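Local structure of 3'-5'-exonuclease (Saccharomyces cerevisiae, 3E2V) at residues A[198-203]-A[251-256]; A[275-280]-A[301-306]. The protein probably cuts double-stranded DNA as a magnesium-dependent nuclease of the TatD family, with endonuclease activity and 3'-to-5' exonuclease activity. One frame throughout, in Å; residues are numbered along the deposited sequence.

Interaction 1: A[198-203]-A[251-256]; sequences PLFLHM and VVHSFT. With MG (magnesium ion), chain E.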
loop_
_atom_site.group_PDB
_atom_site.type_symbol
_atom_site.label_atom_id
_atom_site.label_comp_id
_atom_site.label_asym_id
_atom_site.label_seq_id
_atom_site.Cartn_x
_atom_site.Cartn_y
_atom_site.Cartn_z
ATOM N N PRO A 198 -10.258 4.860 5.333
ATOM C CA PRO A 198 -10.130 4.278 3.994
ATOM C C PRO A 198 -9.425 2.929 4.079
ATOM O O PRO A 198 -8.592 2.718 4.982
ATOM C CB PRO A 198 -9.262 5.304 3.249
ATOM C CG PRO A 198 -8.441 5.977 4.334
ATOM C CD PRO A 198 -9.399 6.052 5.514
ATOM N N LEU A 199 -9.749 2.032 3.141
ATOM C CA LEU A 199 -9.118 0.725 3.079
ATOM C C LEU A 199 -7.998 0.718 2.056
ATOM O O LEU A 199 -8.149 1.235 0.938
ATOM C CB LEU A 199 -10.143 -0.371 2.751
ATOM C CG LEU A 199 -11.316 -0.518 3.735
ATOM C CD1 LEU A 199 -12.215 -1.669 3.293
ATOM C CD2 LEU A 199 -10.819 -0.796 5.125
ATOM N N PHE A 200 -6.886 0.113 2.449
ATOM C CA PHE A 200 -5.715 -0.035 1.609
ATOM C C PHE A 200 -5.636 -1.506 1.239
ATOM O O PHE A 200 -5.270 -2.354 2.062
ATOM C CB PHE A 200 -4.483 0.470 2.382
ATOM C CG PHE A 200 -3.240 0.582 1.552
ATOM C CD1 PHE A 200 -3.037 1.670 0.716
ATOM C CD2 PHE A 200 -2.282 -0.394 1.597
ATOM C CE1 PHE A 200 -1.881 1.772 -0.042
ATOM C CE2 PHE A 200 -1.118 -0.301 0.820
ATOM C CZ PHE A 200 -0.916 0.790 0.015
ATOM N N LEU A 201 -6.041 -1.803 0.006
ATOM C CA LEU A 201 -6.366 -3.166 -0.412
ATOM C C LEU A 201 -5.319 -3.723 -1.356
ATOM O O LEU A 201 -4.804 -3.022 -2.227
ATOM C CB LEU A 201 -7.739 -3.153 -1.072
ATOM C CG LEU A 201 -8.922 -2.704 -0.217
ATOM C CD1 LEU A 201 -10.115 -2.293 -1.083
ATOM C CD2 LEU A 201 -9.294 -3.742 0.847
ATOM N N HIS A 202 -5.016 -5.002 -1.148
ATOM C CA HIS A 202 -4.077 -5.767 -1.975
ATOM C C HIS A 202 -4.875 -6.752 -2.831
ATOM O O HIS A 202 -5.724 -7.497 -2.335
ATOM C CB HIS A 202 -3.064 -6.494 -1.074
ATOM C CG HIS A 202 -2.021 -7.262 -1.824
ATOM N ND1 HIS A 202 -0.803 -6.719 -2.169
ATOM C CD2 HIS A 202 -2.010 -8.535 -2.282
ATOM C CE1 HIS A 202 -0.094 -7.617 -2.831
ATOM N NE2 HIS A 202 -0.803 -8.729 -2.910
ATOM N N MET A 203 -4.611 -6.752 -4.130
ATOM C CA MET A 203 -5.209 -7.722 -5.020
ATOM C C MET A 203 -4.158 -8.116 -6.052
ATOM O O MET A 203 -3.639 -7.268 -6.813
ATOM C CB MET A 203 -6.451 -7.150 -5.725
ATOM C CG MET A 203 -7.287 -8.159 -6.533
ATOM S SD MET A 203 -6.584 -8.629 -8.146
ATOM C CE MET A 203 -6.969 -7.154 -9.108
ATOM N N VAL A 251 -9.069 1.727 -1.729
ATOM C CA VAL A 251 -7.888 1.954 -2.554
ATOM C C VAL A 251 -7.252 0.629 -2.911
ATOM O O VAL A 251 -6.825 -0.122 -2.022
ATOM C CB VAL A 251 -6.878 2.860 -1.813
ATOM C CG1 VAL A 251 -5.588 3.007 -2.619
ATOM C CG2 VAL A 251 -7.507 4.233 -1.504
ATOM N N VAL A 252 -7.225 0.327 -4.212
ATOM C CA VAL A 252 -6.590 -0.888 -4.688
ATOM C C VAL A 252 -5.138 -0.580 -5.050
ATOM O O VAL A 252 -4.855 -0.041 -6.127
ATOM C CB VAL A 252 -7.372 -1.506 -5.891
ATOM C CG1 VAL A 252 -6.731 -2.850 -6.322
ATOM C CG2 VAL A 252 -8.864 -1.679 -5.566
ATOM N N HIS A 253 -4.234 -0.943 -4.142
ATOM C CA HIS A 253 -2.786 -0.656 -4.214
ATOM C C HIS A 253 -2.120 -1.419 -5.355
ATOM O O HIS A 253 -2.504 -2.549 -5.686
ATOM C CB HIS A 253 -2.154 -1.003 -2.817
ATOM C CG HIS A 253 -0.657 -1.190 -2.771
ATOM N ND1 HIS A 253 0.249 -0.230 -3.185
ATOM C CD2 HIS A 253 0.088 -2.208 -2.258
ATOM C CE1 HIS A 253 1.482 -0.665 -2.972
ATOM N NE2 HIS A 253 1.413 -1.866 -2.419
ATOM N N SER A 254 -1.121 -0.794 -5.969
ATOM C CA SER A 254 -0.190 -1.520 -6.840
ATOM C C SER A 254 -0.892 -2.359 -7.916
ATOM O O SER A 254 -0.642 -3.559 -8.055
ATOM C CB SER A 254 0.742 -2.398 -5.983
ATOM O OG SER A 254 1.840 -2.851 -6.770
ATOM N N PHE A 255 -1.791 -1.717 -8.662
ATOM C CA PHE A 255 -2.585 -2.422 -9.654
ATOM C C PHE A 255 -1.785 -2.820 -10.892
ATOM O O PHE A 255 -1.163 -1.969 -11.538
ATOM C CB PHE A 255 -3.767 -1.564 -10.090
ATOM C CG PHE A 255 -4.629 -2.245 -11.109
ATOM C CD1 PHE A 255 -5.473 -3.285 -10.718
ATOM C CD2 PHE A 255 -4.569 -1.894 -12.455
ATOM C CE1 PHE A 255 -6.278 -3.943 -11.648
ATOM C CE2 PHE A 255 -5.380 -2.569 -13.397
ATOM C CZ PHE A 255 -6.224 -3.583 -12.982
ATOM N N THR A 256 -1.844 -4.108 -11.248
ATOM C CA THR A 256 -1.135 -4.602 -12.442
ATOM C C THR A 256 -2.011 -5.536 -13.284
ATOM O O THR A 256 -1.497 -6.295 -14.124
ATOM C CB THR A 256 0.153 -5.365 -12.065
ATOM O OG1 THR A 256 -0.202 -6.504 -11.284
ATOM C CG2 THR A 256 1.125 -4.474 -11.276
HETATM MG MG MG E . 3.224 -3.114 -2.195
HETATM O O HOH W 1 1.700 -5.103 -1.588
HETATM O O HOH W 2 -3.918 -4.631 -7.318
HETATM O O HOH W 3 -2.197 -5.054 -4.588
HETATM O O HOH W 4 -3.314 -6.078 -9.754
HETATM O O HOH W 5 -0.967 -6.214 -7.637
HETATM O O HOH W 6 3.185 -4.138 -3.925
HETATM O O HOH W 7 4.881 -4.229 -1.684
HETATM O O HOH W 8 3.283 -2.423 -0.257
#
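Phe-200 lies beside Val-251, and Leu-201 beside Val-252, where two parallel strands pair. Three backbone hydrogen bonds join them. Val-251 N donates to Leu-199 O, and Leu-201 N donates to Val-251 O at 2.7 Å. His-253 N then donates to Leu-201 O at 2.9 Å. Past this bond the backbones part and water fills in. One water accepts from Met-203 N and lies within hydrogen-bonding distance of His-253 O, one of several acceptors it could serve. Another accepts from Thr-256 N and donates to Met-203 O.

On the face of the sheet that carries Phe-200 and Val-251, the Phe-200 ring forms an offset stack with the His-253 imidazole. The centroids are 4.8 Å apart and the planes meet at 29°. Phe-200 CZ comes within 3.4 Å of His-253 CG, which is turned anti to its backbone N (chi1 162°) to meet it. His-253 CB also lies over the phenylalanine face, a CH-pi contact 4.0 Å from the centroid. The other imidazole face is covered by Ser-254 CB. His-253 NE2 binds the magnesium ion at 2.2 Å, and ND1 is hydrogen-bonded to Glu-301, so both ring nitrogens are held and the ring's rotation is fixed.

Met-203 CE reaches the edge of the Phe-255 ring, 4.2 Å from Phe-255 CE1. Phe-210 of helix 207-219 packs on Leu-201, Met-203 and Val-252. Neighbouring parallel strands that present a metal-binding histidine at their C-terminal end are characteristic of the TIM-barrel fold of metal-dependent hydrolases, here of the TatD type.

Interaction 2: A[275-280]-A[301-306]; sequences GVNGCS and ETDAPW. With MG (magnesium ion), chain E.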
loop_
_atom_site.group_PDB
_atom_site.type_symbol
_atom_site.label_atom_id
_atom_site.label_comp_id
_atom_site.label_asym_id
_atom_site.label_seq_id
_atom_site.Cartn_x
_atom_site.Cartn_y
_atom_site.Cartn_z
ATOM N N GLY A 275 -4.271 2.412 -7.395
ATOM C CA GLY A 275 -2.878 2.814 -7.177
ATOM C C GLY A 275 -1.972 2.365 -8.314
ATOM O O GLY A 275 -2.007 1.202 -8.741
ATOM N N VAL A 276 -1.155 3.306 -8.792
ATOM C CA VAL A 276 -0.271 3.090 -9.933
ATOM C C VAL A 276 1.169 3.396 -9.519
ATOM O O VAL A 276 1.481 4.494 -9.059
ATOM C CB VAL A 276 -0.692 4.006 -11.101
ATOM C CG1 VAL A 276 0.322 3.970 -12.269
ATOM C CG2 VAL A 276 -2.082 3.618 -11.594
ATOM N N ASN A 277 2.030 2.388 -9.662
ATOM C CA ASN A 277 3.452 2.534 -9.413
ATOM C C ASN A 277 4.231 2.009 -10.625
ATOM O O ASN A 277 3.643 1.688 -11.656
ATOM C CB ASN A 277 3.847 1.777 -8.134
ATOM C CG ASN A 277 3.501 0.292 -8.193
ATOM O OD1 ASN A 277 3.687 -0.367 -9.222
ATOM N ND2 ASN A 277 3.032 -0.250 -7.086
ATOM N N GLY A 278 5.549 1.897 -10.500
ATOM C CA GLY A 278 6.362 1.454 -11.632
ATOM C C GLY A 278 6.003 0.065 -12.110
ATOM O O GLY A 278 6.106 -0.216 -13.306
ATOM N N CYS A 279 5.579 -0.812 -11.202
ATOM C CA CYS A 279 5.165 -2.165 -11.599
ATOM C C CYS A 279 3.894 -2.154 -12.467
ATOM O O CYS A 279 3.697 -3.044 -13.305
ATOM C CB CYS A 279 4.986 -3.073 -10.372
ATOM S SG CYS A 279 6.527 -3.492 -9.519
ATOM N N SER A 280 3.047 -1.144 -12.263
ATOM C CA SER A 280 1.830 -0.933 -13.037
ATOM C C SER A 280 2.116 -0.441 -14.456
ATOM O O SER A 280 1.164 -0.239 -15.211
ATOM C CB SER A 280 0.984 0.163 -12.373
ATOM O OG SER A 280 0.761 -0.118 -11.001
ATOM N N GLU A 301 2.105 6.049 -6.469
ATOM C CA GLU A 301 2.892 5.392 -5.428
ATOM C C GLU A 301 4.157 4.875 -6.046
ATOM O O GLU A 301 4.231 4.700 -7.275
ATOM C CB GLU A 301 2.140 4.216 -4.785
ATOM C CG GLU A 301 1.152 3.532 -5.719
ATOM C CD GLU A 301 0.813 2.112 -5.279
ATOM O OE1 GLU A 301 1.748 1.312 -5.085
ATOM O OE2 GLU A 301 -0.382 1.804 -5.155
ATOM N N THR A 302 5.164 4.646 -5.203
ATOM C CA THR A 302 6.405 4.032 -5.692
ATOM C C THR A 302 6.498 2.540 -5.390
ATOM O O THR A 302 7.132 1.781 -6.138
ATOM C CB THR A 302 7.692 4.681 -5.111
ATOM O OG1 THR A 302 7.697 4.577 -3.675
ATOM C CG2 THR A 302 7.857 6.124 -5.575
ATOM N N ASP A 303 5.879 2.097 -4.291
ATOM C CA ASP A 303 6.122 0.741 -3.747
ATOM C C ASP A 303 7.584 0.552 -3.351
ATOM O O ASP A 303 8.048 -0.593 -3.212
ATOM C CB ASP A 303 5.645 -0.371 -4.704
ATOM C CG ASP A 303 5.256 -1.631 -3.967
ATOM O OD1 ASP A 303 4.659 -1.517 -2.866
ATOM O OD2 ASP A 303 5.540 -2.737 -4.486
ATOM N N ALA A 304 8.292 1.664 -3.131
ATOM C CA ALA A 304 9.719 1.569 -2.759
ATOM C C ALA A 304 9.873 0.607 -1.559
ATOM O O ALA A 304 9.065 0.635 -0.619
ATOM C CB ALA A 304 10.250 2.917 -2.436
ATOM N N PRO A 305 10.896 -0.254 -1.566
ATOM C CA PRO A 305 12.045 -0.289 -2.471
ATOM C C PRO A 305 11.842 -1.047 -3.779
ATOM O O PRO A 305 12.807 -1.214 -4.533
ATOM C CB PRO A 305 13.093 -1.020 -1.634
ATOM C CG PRO A 305 12.273 -2.063 -0.918
ATOM C CD PRO A 305 10.972 -1.325 -0.541
ATOM N N TRP A 306 10.626 -1.527 -4.024
ATOM C CA TRP A 306 10.282 -2.287 -5.226
ATOM C C TRP A 306 9.863 -1.370 -6.363
ATOM O O TRP A 306 9.759 -0.148 -6.193
ATOM C CB TRP A 306 9.121 -3.236 -4.898
ATOM C CG TRP A 306 9.323 -3.932 -3.582
ATOM C CD1 TRP A 306 8.578 -3.779 -2.438
ATOM C CD2 TRP A 306 10.352 -4.869 -3.268
ATOM N NE1 TRP A 306 9.080 -4.573 -1.438
ATOM C CE2 TRP A 306 10.170 -5.253 -1.916
ATOM C CE3 TRP A 306 11.409 -5.433 -4.000
ATOM C CZ2 TRP A 306 11.015 -6.174 -1.276
ATOM C CZ3 TRP A 306 12.249 -6.353 -3.363
ATOM C CH2 TRP A 306 12.042 -6.711 -2.014
HETATM MG MG MG E . 3.224 -3.114 -2.195
HETATM O O HOH W 9 7.610 2.664 -8.650
HETATM O O HOH W 7 4.881 -4.229 -1.684
HETATM O O HOH W 6 3.185 -4.138 -3.925
HETATM O O HOH W 8 3.283 -2.423 -0.257
HETATM O O HOH W 1 1.700 -5.103 -1.588
#
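Asn-277 ND2 donates to Glu-301 OE1 at 2.8 Å. The amide approaches from above the carboxylate plane, and the two planes are 75° apart. Glu-301 OE2 is gripped by two donors of segment 251-256, His-253 ND1 and Ser-254 N, while Asn-277 ND2 also hydrogen-bonds to Ser-254 OG. Asn-277 ND2 lies 3.5 Å from Asp-303 CB. Asn-277 OD1 accepts from Ser-280 N, an Asx motif where the 3-10 segment begins at Gly-278. Gly-275 leaves room for the carboxylate: Gly-275 CA is 3.4 Å from Glu-301 OE2. An alanine at Glu-301 would probably leave His-253 ND1 and Asn-277 ND2 without their carboxylate partner and let the imidazole turn more easily.

Asp-303 OD1 binds the magnesium ion at 2.2 Å, and Asp-303 OD2 accepts from a metal-bound water at 2.8 Å. Asn-20 also donates to OD1. The backbones join where Glu-301 N donates to Val-276 O at 3.1 Å. The contact ties the end of strand 272-276 to the loop after strand 298-300, with helix 362-373 packing on Val-276 and Thr-302.

How the interactions relate
Both interactions are buried and meet at one magnesium ion, to which interaction 1 gives a histidine and interaction 2 an aspartate. Four metal-bound waters are common to them. Strands 250-252 and 272-276 are neighbours in the parallel sheet, so the contacts follow one another around it. Interaction 1 is mainly strand pairing with aromatic and aliphatic packing, and it buries 480 Å². Interaction 2 buries 278 Å² and is mostly polar, since it lies where strand gives way to loop. Phe-255 O and Ser-280 OG probably form a hydrogen bond between them. Through Glu-301, which bonds to His-253, interaction 2 supplies a second-shell carboxylate to the metal ligand of interaction 1.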